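Local atomic coordinates of necrotic enteritis toxin B (Clostridium perfringens, PDB entry 4I0N), a protein that is a pore-forming toxin of the alpha-hemolysin fold, made by Clostridium perfringens and named for necrotic enteritis. Residues S66-F71 / G77-P82; W81-R86 / Y179-Y184. All coordinates share one frame; numbering follows the deposited sequence.

Contact 1 (S66-F71 / G77-P82)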
ATOM      1  N   SER A  66      -4.765  -1.463  10.945  1.00  9.39           N
ATOM      2  CA  SER A  66      -6.164  -1.390  10.520  1.00  9.52           C
ATOM      3  C   SER A  66      -6.936  -0.401  11.391  1.00  9.97           C
ATOM      4  O   SER A  66      -7.898   0.226  10.939  1.00  9.80           O
ATOM      5  CB  SER A  66      -6.840  -2.771  10.590  1.00  9.44           C
ATOM      6  OG  SER A  66      -6.878  -3.269  11.926  1.00  9.80           O
ATOM      7  N   ASP A  67      -6.518  -0.302  12.648  1.00  9.74           N
ATOM      8  CA  ASP A  67      -7.245   0.459  13.675  1.00 11.12           C
ATOM      9  C   ASP A  67      -8.715   0.056  13.773  1.00 11.25           C
ATOM     10  O   ASP A  67      -9.586   0.881  14.059  1.00 10.97           O
ATOM     11  CB  ASP A  67      -7.117   1.962  13.428  1.00 11.79           C
ATOM     12  CG  ASP A  67      -7.517   2.782  14.630  1.00 13.01           C
ATOM     13  OD1 ASP A  67      -7.114   2.423  15.753  1.00 13.99           O
ATOM     14  OD2 ASP A  67      -8.266   3.756  14.455  1.00 13.12           O
ATOM     15  N   LYS A  68      -8.999  -1.228  13.565  1.00 11.44           N
ATOM     16  CA  LYS A  68     -10.370  -1.716  13.742  1.00 12.33           C
ATOM     17  C   LYS A  68     -10.776  -1.532  15.195  1.00 13.00           C
ATOM     18  O   LYS A  68     -10.008  -1.848  16.096  1.00 13.43           O
ATOM     19  CB  LYS A  68     -10.482  -3.202  13.406  1.00 12.05           C
ATOM     20  CG  LYS A  68     -11.923  -3.687  13.349  1.00 14.98           C
ATOM     21  CD  LYS A  68     -12.054  -5.164  13.740  1.00 16.03           C
ATOM     22  CE  LYS A  68     -12.188  -5.345  15.215  1.00 19.55           C
ATOM     23  NZ  LYS A  68     -12.407  -6.760  15.574  1.00 17.89           N
ATOM     24  N   GLN A  69     -11.984  -1.025  15.415  1.00 13.09           N
ATOM     25  CA  GLN A  69     -12.442  -0.702  16.778  1.00 15.70           C
ATOM     26  C   GLN A  69     -13.901  -1.056  16.870  1.00 15.89           C
ATOM     27  O   GLN A  69     -14.625  -0.861  15.912  1.00 15.55           O
ATOM     28  CB  GLN A  69     -12.296   0.805  17.058  1.00 15.44           C
ATOM     29  CG  GLN A  69     -10.874   1.276  17.066  1.00 20.83           C
ATOM     30  CD  GLN A  69     -10.697   2.726  17.425  1.00 28.00           C
ATOM     31  OE1 GLN A  69     -11.658   3.452  17.682  1.00 31.69           O
ATOM     32  NE2 GLN A  69      -9.447   3.164  17.452  1.00 31.97           N
ATOM     33  N   ILE A  70     -14.331  -1.531  18.037  1.00 16.38           N
ATOM     34  CA  ILE A  70     -15.737  -1.856  18.251  1.00 17.20           C
ATOM     35  C   ILE A  70     -16.235  -1.108  19.475  1.00 17.88           C
ATOM     36  O   ILE A  70     -15.519  -1.024  20.487  1.00 17.03           O
ATOM     37  CB  ILE A  70     -15.933  -3.382  18.416  1.00 17.65           C
ATOM     38  CG1 ILE A  70     -15.815  -4.075  17.049  1.00 17.48           C
ATOM     39  CG2 ILE A  70     -17.281  -3.715  19.130  1.00 19.40           C
ATOM     40  CD1 ILE A  70     -15.621  -5.580  17.149  1.00 21.98           C
ATOM     41  N   PHE A  71     -17.436  -0.529  19.364  1.00 17.74           N
ATOM     42  CA  PHE A  71     -18.100   0.125  20.494  1.00 19.24           C
ATOM     43  C   PHE A  71     -19.531  -0.385  20.532  1.00 18.99           C
ATOM     44  O   PHE A  71     -20.035  -0.944  19.542  1.00 18.38           O
ATOM     45  CB  PHE A  71     -18.104   1.655  20.355  1.00 20.52           C
ATOM     46  CG  PHE A  71     -16.755   2.247  20.046  1.00 23.85           C
ATOM     47  CD1 PHE A  71     -15.978   2.797  21.051  1.00 27.70           C
ATOM     48  CD2 PHE A  71     -16.262   2.249  18.740  1.00 25.53           C
ATOM     49  CE1 PHE A  71     -14.711   3.356  20.757  1.00 28.44           C
ATOM     50  CE2 PHE A  71     -15.012   2.796  18.444  1.00 28.34           C
ATOM     51  CZ  PHE A  71     -14.238   3.348  19.456  1.00 27.14           C
ATOM     52  N   GLY A  77     -24.415  -1.139  18.113  1.00 14.36           N
ATOM     53  CA  GLY A  77     -23.005  -1.458  17.946  1.00 13.71           C
ATOM     54  C   GLY A  77     -22.417  -0.644  16.819  1.00 13.44           C
ATOM     55  O   GLY A  77     -23.112  -0.319  15.861  1.00 12.28           O
ATOM     56  N   LYS A  78     -21.138  -0.303  16.957  1.00 12.78           N
ATOM     57  CA  LYS A  78     -20.393   0.315  15.867  1.00 13.42           C
ATOM     58  C   LYS A  78     -19.024  -0.301  15.727  1.00 12.87           C
ATOM     59  O   LYS A  78     -18.246  -0.385  16.693  1.00 13.42           O
ATOM     60  CB  LYS A  78     -20.262   1.831  16.033  1.00 14.52           C
ATOM     61  CG  LYS A  78     -19.463   2.478  14.875  1.00 15.94           C
ATOM     62  CD  LYS A  78     -19.473   3.983  14.927  1.00 23.26           C
ATOM     63  CE  LYS A  78     -18.407   4.491  15.869  1.00 26.84           C
ATOM     64  NZ  LYS A  78     -18.305   5.954  15.717  1.00 31.31           N
ATOM     65  N   MET A  79     -18.737  -0.735  14.506  1.00 11.97           N
ATOM     66  CA  MET A  79     -17.422  -1.251  14.150  1.00 11.37           C
ATOM     67  C   MET A  79     -16.800  -0.331  13.113  1.00 10.56           C
ATOM     68  O   MET A  79     -17.309  -0.218  11.992  1.00 10.70           O
ATOM     69  CB  MET A  79     -17.560  -2.670  13.586  1.00 10.86           C
ATOM     70  CG  MET A  79     -16.239  -3.244  13.009  1.00 10.32           C
ATOM     71  SD  MET A  79     -16.546  -4.922  12.416  1.00 15.65           S
ATOM     72  CE  MET A  79     -15.213  -5.151  11.242  1.00 13.06           C
ATOM     73  N   LYS A  80     -15.713   0.346  13.495  1.00 10.45           N
ATOM     74  CA  LYS A  80     -14.936   1.117  12.546  1.00  9.63           C
ATOM     75  C   LYS A  80     -13.906   0.196  11.893  1.00  9.27           C
ATOM     76  O   LYS A  80     -13.182  -0.521  12.594  1.00  9.93           O
ATOM     77  CB  LYS A  80     -14.240   2.296  13.243  1.00 10.41           C
ATOM     78  CG  LYS A  80     -13.514   3.200  12.247  1.00  9.48           C
ATOM     79  CD  LYS A  80     -12.837   4.370  12.913  1.00 12.00           C
ATOM     80  CE  LYS A  80     -11.590   3.963  13.719  1.00 12.38           C
ATOM     81  NZ  LYS A  80     -10.446   3.547  12.838  1.00  9.51           N
ATOM     82  N   TRP A  81     -13.789   0.252  10.566  1.00  8.68           N
ATOM     83  CA  TRP A  81     -12.957  -0.711   9.843  1.00  8.15           C
ATOM     84  C   TRP A  81     -12.381  -0.034   8.590  1.00  8.76           C
ATOM     85  O   TRP A  81     -12.940   0.964   8.133  1.00  8.30           O
ATOM     86  CB  TRP A  81     -13.781  -1.970   9.500  1.00  7.09           C
ATOM     87  CG  TRP A  81     -14.925  -1.711   8.568  1.00  9.40           C
ATOM     88  CD1 TRP A  81     -16.138  -1.148   8.873  1.00  9.67           C
ATOM     89  CD2 TRP A  81     -14.942  -1.974   7.168  1.00  9.48           C
ATOM     90  NE1 TRP A  81     -16.922  -1.070   7.734  1.00  9.81           N
ATOM     91  CE2 TRP A  81     -16.198  -1.546   6.672  1.00 10.15           C
ATOM     92  CE3 TRP A  81     -14.003  -2.521   6.274  1.00 10.73           C
ATOM     93  CZ2 TRP A  81     -16.557  -1.659   5.320  1.00  8.66           C
ATOM     94  CZ3 TRP A  81     -14.354  -2.651   4.932  1.00 11.02           C
ATOM     95  CH2 TRP A  81     -15.634  -2.221   4.468  1.00  9.08           C
ATOM     96  N   PRO A  82     -11.235  -0.534   8.083  1.00  8.15           N
ATOM     97  CA  PRO A  82     -10.593   0.127   6.944  1.00  8.91           C
ATOM     98  C   PRO A  82     -11.149  -0.369   5.612  1.00  9.28           C
ATOM     99  O   PRO A  82     -11.040  -1.563   5.281  1.00  9.78           O
ATOM    100  CB  PRO A  82      -9.121  -0.263   7.108  1.00  8.33           C
ATOM    101  CG  PRO A  82      -9.176  -1.618   7.711  1.00  7.80           C
ATOM    102  CD  PRO A  82     -10.363  -1.561   8.684  1.00  9.66           C
TER
HETATM  103  O   HOH W   1     -10.477   1.392  10.916  1.00  7.68           O
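Gln69 pairs with Lys80 and Phe71 with Lys78 as hydrogen-bonded pairs of an antiparallel beta hairpin, formed by strand 69-72 and the start of strand 76-92; the axes of 69-71 and 77-82 come within 4.7 Å of each other. Each pair closes with two backbone bonds, among them Lys78 N to Phe71 O at 2.9 Å and Gln69 N to Lys80 O at 3.1 Å. Between them lies the non-hydrogen-bonded pair Ile70 and Met79. There CG1 of Ile70 rests on CB of Met79 at 4.1 Å, while the methionine, extended with CG anti to the backbone N (chi1 173°), carries CE across to CD of Lys68. Phe206 touches both Ile70 and Met79, and the amino group of Lys68 goes on to a salt bridge with Asp209. On the other face Gln69 and Lys80 run alongside each other in the same direction. Beyond its straight inner part the lysine bends at chi3 and chi4 (72° and 71°), which folds the ammonium back to Asp67, in the loop that leads into strand 69-72. It forms a salt bridge with Asp67 and a second with Asp247, so this cation is shared between two carboxylates. Asp67 is itself steadied by NE2 of Gln69, bonded to its OD1 at 3.0 Å. Lys80 NZ approaches Asp67 OD2 from above the carboxylate plane at 2.7 Å, and also donates to Asp67 O at 3.1 Å.

Contact 2 (W81-R86 / Y179-Y184)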
ATOM      1  N   TRP A  81     -13.789   0.252  10.566  1.00  8.68           N
ATOM      2  CA  TRP A  81     -12.957  -0.711   9.843  1.00  8.15           C
ATOM      3  C   TRP A  81     -12.381  -0.034   8.590  1.00  8.76           C
ATOM      4  O   TRP A  81     -12.940   0.964   8.133  1.00  8.30           O
ATOM      5  CB  TRP A  81     -13.781  -1.970   9.500  1.00  7.09           C
ATOM      6  CG  TRP A  81     -14.925  -1.711   8.568  1.00  9.40           C
ATOM      7  CD1 TRP A  81     -16.138  -1.148   8.873  1.00  9.67           C
ATOM      8  CD2 TRP A  81     -14.942  -1.974   7.168  1.00  9.48           C
ATOM      9  NE1 TRP A  81     -16.922  -1.070   7.734  1.00  9.81           N
ATOM     10  CE2 TRP A  81     -16.198  -1.546   6.672  1.00 10.15           C
ATOM     11  CE3 TRP A  81     -14.003  -2.521   6.274  1.00 10.73           C
ATOM     12  CZ2 TRP A  81     -16.557  -1.659   5.320  1.00  8.66           C
ATOM     13  CZ3 TRP A  81     -14.354  -2.651   4.932  1.00 11.02           C
ATOM     14  CH2 TRP A  81     -15.634  -2.221   4.468  1.00  9.08           C
ATOM     15  N   PRO A  82     -11.235  -0.534   8.083  1.00  8.15           N
ATOM     16  CA  PRO A  82     -10.593   0.127   6.944  1.00  8.91           C
ATOM     17  C   PRO A  82     -11.149  -0.369   5.612  1.00  9.28           C
ATOM     18  O   PRO A  82     -11.040  -1.563   5.281  1.00  9.78           O
ATOM     19  CB  PRO A  82      -9.121  -0.263   7.108  1.00  8.33           C
ATOM     20  CG  PRO A  82      -9.176  -1.618   7.711  1.00  7.80           C
ATOM     21  CD  PRO A  82     -10.363  -1.561   8.684  1.00  9.66           C
ATOM     22  N   GLU A  83     -11.769   0.540   4.866  1.00  9.23           N
ATOM     23  CA  GLU A  83     -12.384   0.159   3.608  1.00  8.96           C
ATOM     24  C   GLU A  83     -11.400   0.307   2.456  1.00  8.35           C
ATOM     25  O   GLU A  83     -11.466  -0.468   1.496  1.00  8.98           O
ATOM     26  CB  GLU A  83     -13.690   0.937   3.374  1.00  9.28           C
ATOM     27  CG  GLU A  83     -14.499   0.463   2.139  1.00  9.16           C
ATOM     28  CD  GLU A  83     -14.025   1.084   0.831  1.00 11.01           C
ATOM     29  OE1 GLU A  83     -13.284   2.100   0.868  1.00 10.72           O
ATOM     30  OE2 GLU A  83     -14.393   0.544  -0.242  1.00 13.38           O
ATOM     31  N   THR A  84     -10.494   1.287   2.548  1.00  8.27           N
ATOM     32  CA  THR A  84      -9.456   1.505   1.519  1.00  8.49           C
ATOM     33  C   THR A  84      -8.134   1.920   2.159  1.00  8.05           C
ATOM     34  O   THR A  84      -8.093   2.853   2.982  1.00  8.57           O
ATOM     35  CB  THR A  84      -9.865   2.584   0.431  1.00  9.75           C
ATOM     36  OG1 THR A  84     -10.999   2.117  -0.326  1.00 13.27           O
ATOM     37  CG2 THR A  84      -8.691   2.837  -0.549  1.00  8.78           C
ATOM     38  N   TYR A  85      -7.053   1.235   1.777  1.00  7.61           N
ATOM     39  CA  TYR A  85      -5.717   1.768   2.021  1.00  7.64           C
ATOM     40  C   TYR A  85      -5.185   2.404   0.721  1.00  8.28           C
ATOM     41  O   TYR A  85      -5.170   1.760  -0.313  1.00  9.51           O
ATOM     42  CB  TYR A  85      -4.772   0.655   2.430  1.00  7.21           C
ATOM     43  CG  TYR A  85      -5.112  -0.052   3.708  1.00  7.97           C
ATOM     44  CD1 TYR A  85      -4.516   0.342   4.922  1.00  7.77           C
ATOM     45  CD2 TYR A  85      -5.966  -1.163   3.709  1.00  5.95           C
ATOM     46  CE1 TYR A  85      -4.783  -0.343   6.119  1.00  7.89           C
ATOM     47  CE2 TYR A  85      -6.257  -1.855   4.915  1.00  6.51           C
ATOM     48  CZ  TYR A  85      -5.653  -1.432   6.105  1.00  8.53           C
ATOM     49  OH  TYR A  85      -5.912  -2.116   7.280  1.00  8.27           O
ATOM     50  N   ARG A  86      -4.723   3.649   0.794  1.00  8.60           N
ATOM     51  CA  ARG A  86      -4.122   4.327  -0.353  1.00  8.46           C
ATOM     52  C   ARG A  86      -2.642   4.580  -0.104  1.00  9.00           C
ATOM     53  O   ARG A  86      -2.248   5.088   0.973  1.00  8.64           O
ATOM     54  CB  ARG A  86      -4.805   5.654  -0.629  1.00  8.72           C
ATOM     55  CG  ARG A  86      -4.189   6.367  -1.861  1.00  8.82           C
ATOM     56  CD  ARG A  86      -5.043   7.562  -2.273  1.00  9.97           C
ATOM     57  NE  ARG A  86      -6.315   7.111  -2.818  1.00 11.73           N
ATOM     58  CZ  ARG A  86      -7.319   7.910  -3.176  1.00 15.27           C
ATOM     59  NH1 ARG A  86      -7.214   9.226  -3.052  1.00 16.28           N
ATOM     60  NH2 ARG A  86      -8.439   7.384  -3.664  1.00 13.75           N
ATOM     61  N   TYR A 179     -20.792 -10.547   1.278  1.00 13.42           N
ATOM     62  CA  TYR A 179     -21.360  -9.236   1.621  1.00 12.64           C
ATOM     63  C   TYR A 179     -20.393  -8.125   1.266  1.00 12.32           C
ATOM     64  O   TYR A 179     -19.192  -8.242   1.464  1.00 11.97           O
ATOM     65  CB  TYR A 179     -21.744  -9.180   3.100  1.00 12.76           C
ATOM     66  CG  TYR A 179     -22.903 -10.091   3.399  1.00 14.21           C
ATOM     67  CD1 TYR A 179     -24.147  -9.900   2.779  1.00 14.66           C
ATOM     68  CD2 TYR A 179     -22.756 -11.162   4.281  1.00 14.74           C
ATOM     69  CE1 TYR A 179     -25.223 -10.775   3.050  1.00 17.58           C
ATOM     70  CE2 TYR A 179     -23.805 -12.022   4.541  1.00 17.62           C
ATOM     71  CZ  TYR A 179     -25.027 -11.820   3.937  1.00 19.08           C
ATOM     72  OH  TYR A 179     -26.047 -12.695   4.212  1.00 22.13           O
ATOM     73  N   ASN A 180     -20.918  -7.036   0.735  1.00 11.68           N
ATOM     74  CA  ASN A 180     -20.055  -5.920   0.364  1.00 11.02           C
ATOM     75  C   ASN A 180     -20.686  -4.619   0.868  1.00 10.59           C
ATOM     76  O   ASN A 180     -21.757  -4.634   1.472  1.00 10.70           O
ATOM     77  CB  ASN A 180     -19.862  -5.918  -1.167  1.00 10.87           C
ATOM     78  CG  ASN A 180     -21.190  -5.844  -1.930  1.00 11.44           C
ATOM     79  OD1 ASN A 180     -21.976  -4.925  -1.735  1.00 14.04           O
ATOM     80  ND2 ASN A 180     -21.458  -6.847  -2.772  1.00 11.88           N
ATOM     81  N   ILE A 181     -20.039  -3.485   0.627  1.00 10.77           N
ATOM     82  CA  ILE A 181     -20.561  -2.222   1.166  1.00 11.40           C
ATOM     83  C   ILE A 181     -21.926  -1.807   0.605  1.00 12.19           C
ATOM     84  O   ILE A 181     -22.558  -0.901   1.152  1.00 12.80           O
ATOM     85  CB  ILE A 181     -19.554  -1.039   1.009  1.00 11.00           C
ATOM     86  CG1 ILE A 181     -19.369  -0.699  -0.471  1.00 11.08           C
ATOM     87  CG2 ILE A 181     -18.207  -1.375   1.716  1.00 12.22           C
ATOM     88  CD1 ILE A 181     -18.429   0.485  -0.728  1.00 12.93           C
ATOM     89  N   ASP A 182     -22.360  -2.436  -0.490  1.00 12.64           N
ATOM     90  CA  ASP A 182     -23.692  -2.165  -1.034  1.00 13.96           C
ATOM     91  C   ASP A 182     -24.760  -3.186  -0.659  1.00 14.13           C
ATOM     92  O   ASP A 182     -25.909  -3.032  -1.072  1.00 14.56           O
ATOM     93  CB  ASP A 182     -23.642  -2.030  -2.562  1.00 14.53           C
ATOM     94  CG  ASP A 182     -22.759  -0.878  -3.016  1.00 17.94           C
ATOM     95  OD1 ASP A 182     -23.005   0.280  -2.591  1.00 20.95           O
ATOM     96  OD2 ASP A 182     -21.822  -1.142  -3.790  1.00 20.55           O
ATOM     97  N   SER A 183     -24.408  -4.236   0.097  1.00 13.96           N
ATOM     98  CA  SER A 183     -25.363  -5.325   0.365  1.00 14.04           C
ATOM     99  C   SER A 183     -26.560  -4.792   1.139  1.00 15.45           C
ATOM    100  O   SER A 183     -26.408  -3.935   2.007  1.00 15.43           O
ATOM    101  CB  SER A 183     -24.713  -6.498   1.123  1.00 14.56           C
ATOM    102  OG  SER A 183     -23.721  -7.117   0.322  1.00 12.26           O
ATOM    103  N   TYR A 184     -27.750  -5.264   0.790  1.00 16.62           N
ATOM    104  CA  TYR A 184     -28.962  -4.768   1.428  1.00 18.84           C
ATOM    105  C   TYR A 184     -30.079  -5.794   1.417  1.00 19.56           C
ATOM    106  O   TYR A 184     -30.475  -6.299   0.363  1.00 20.73           O
ATOM    107  CB  TYR A 184     -29.428  -3.430   0.803  1.00 20.07           C
ATOM    108  CG  TYR A 184     -30.662  -2.892   1.488  1.00 23.25           C
ATOM    109  CD1 TYR A 184     -30.570  -2.292   2.742  1.00 23.51           C
ATOM    110  CD2 TYR A 184     -31.931  -3.026   0.902  1.00 25.85           C
ATOM    111  CE1 TYR A 184     -31.707  -1.816   3.402  1.00 25.09           C
ATOM    112  CE2 TYR A 184     -33.075  -2.554   1.554  1.00 28.60           C
ATOM    113  CZ  TYR A 184     -32.949  -1.942   2.800  1.00 29.36           C
ATOM    114  OH  TYR A 184     -34.069  -1.472   3.454  1.00 31.65           O
TER
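Ile181 presents its CG2 methyl to the rim of the Trp81 indole, in the plane of the ring, with the two side chains crossing at about a right angle. The methyl lies 3.9 Å from CH2 and 4.0 Å from CZ2 of Trp81, so the benzo edge, and not a ring face, does the touching. With CG of Trp81 set between its backbone N and carbonyl carbon (chi1 64°), the six-membered ring extends toward the isoleucine, while NE1 is hydrogen-bonded to Asn263 OD1. Glu83 also crosses Ile181 at about a right angle. Its chain bends at chi2 (-84°), and OE2 comes to 4.1 Å from CD1 of Ile181. The same OE2 forms a salt bridge with Lys171, and OE1 accepts from Thr84 OG1 at 2.6 Å; together these hold the carboxylate from both its oxygens. Ile181 sits in a type I beta turn from Asn180 to Ser183, where Asn180 OD1 accepts from Asp182 N in an Asx turn. Phe172 and Phe193 meet the indole edge-to-face. Glu83 and Thr84, opposite Phe246, form a classic beta bulge at the corner of strand 76-92, between strands 165-172 and 236-255, and the loop following strand 165-172 brings Ile181 to this corner.

In the fold
Strand 76-92 runs through both contacts, which share Trp81 and Pro82 and have centres about 12 Å apart. Contact 1 is pairing within a sheet, between neighbours in sequence: it buries 516 Å² and combines backbone hydrogen bonds with a salt bridge, in a partly buried hairpin. Contact 2 brings together segments 93 residues apart, buries 99 Å², and has no hydrogen bond across it; its touch is chiefly apolar, in a buried setting, although Ile181 itself is partly exposed. The two meet directly where Ser66 CA packs against Tyr85 OH at 3.3 Å. Trp81, nearly uninvolved in the hairpin contact, offers its ring edge to Ile181 in the other.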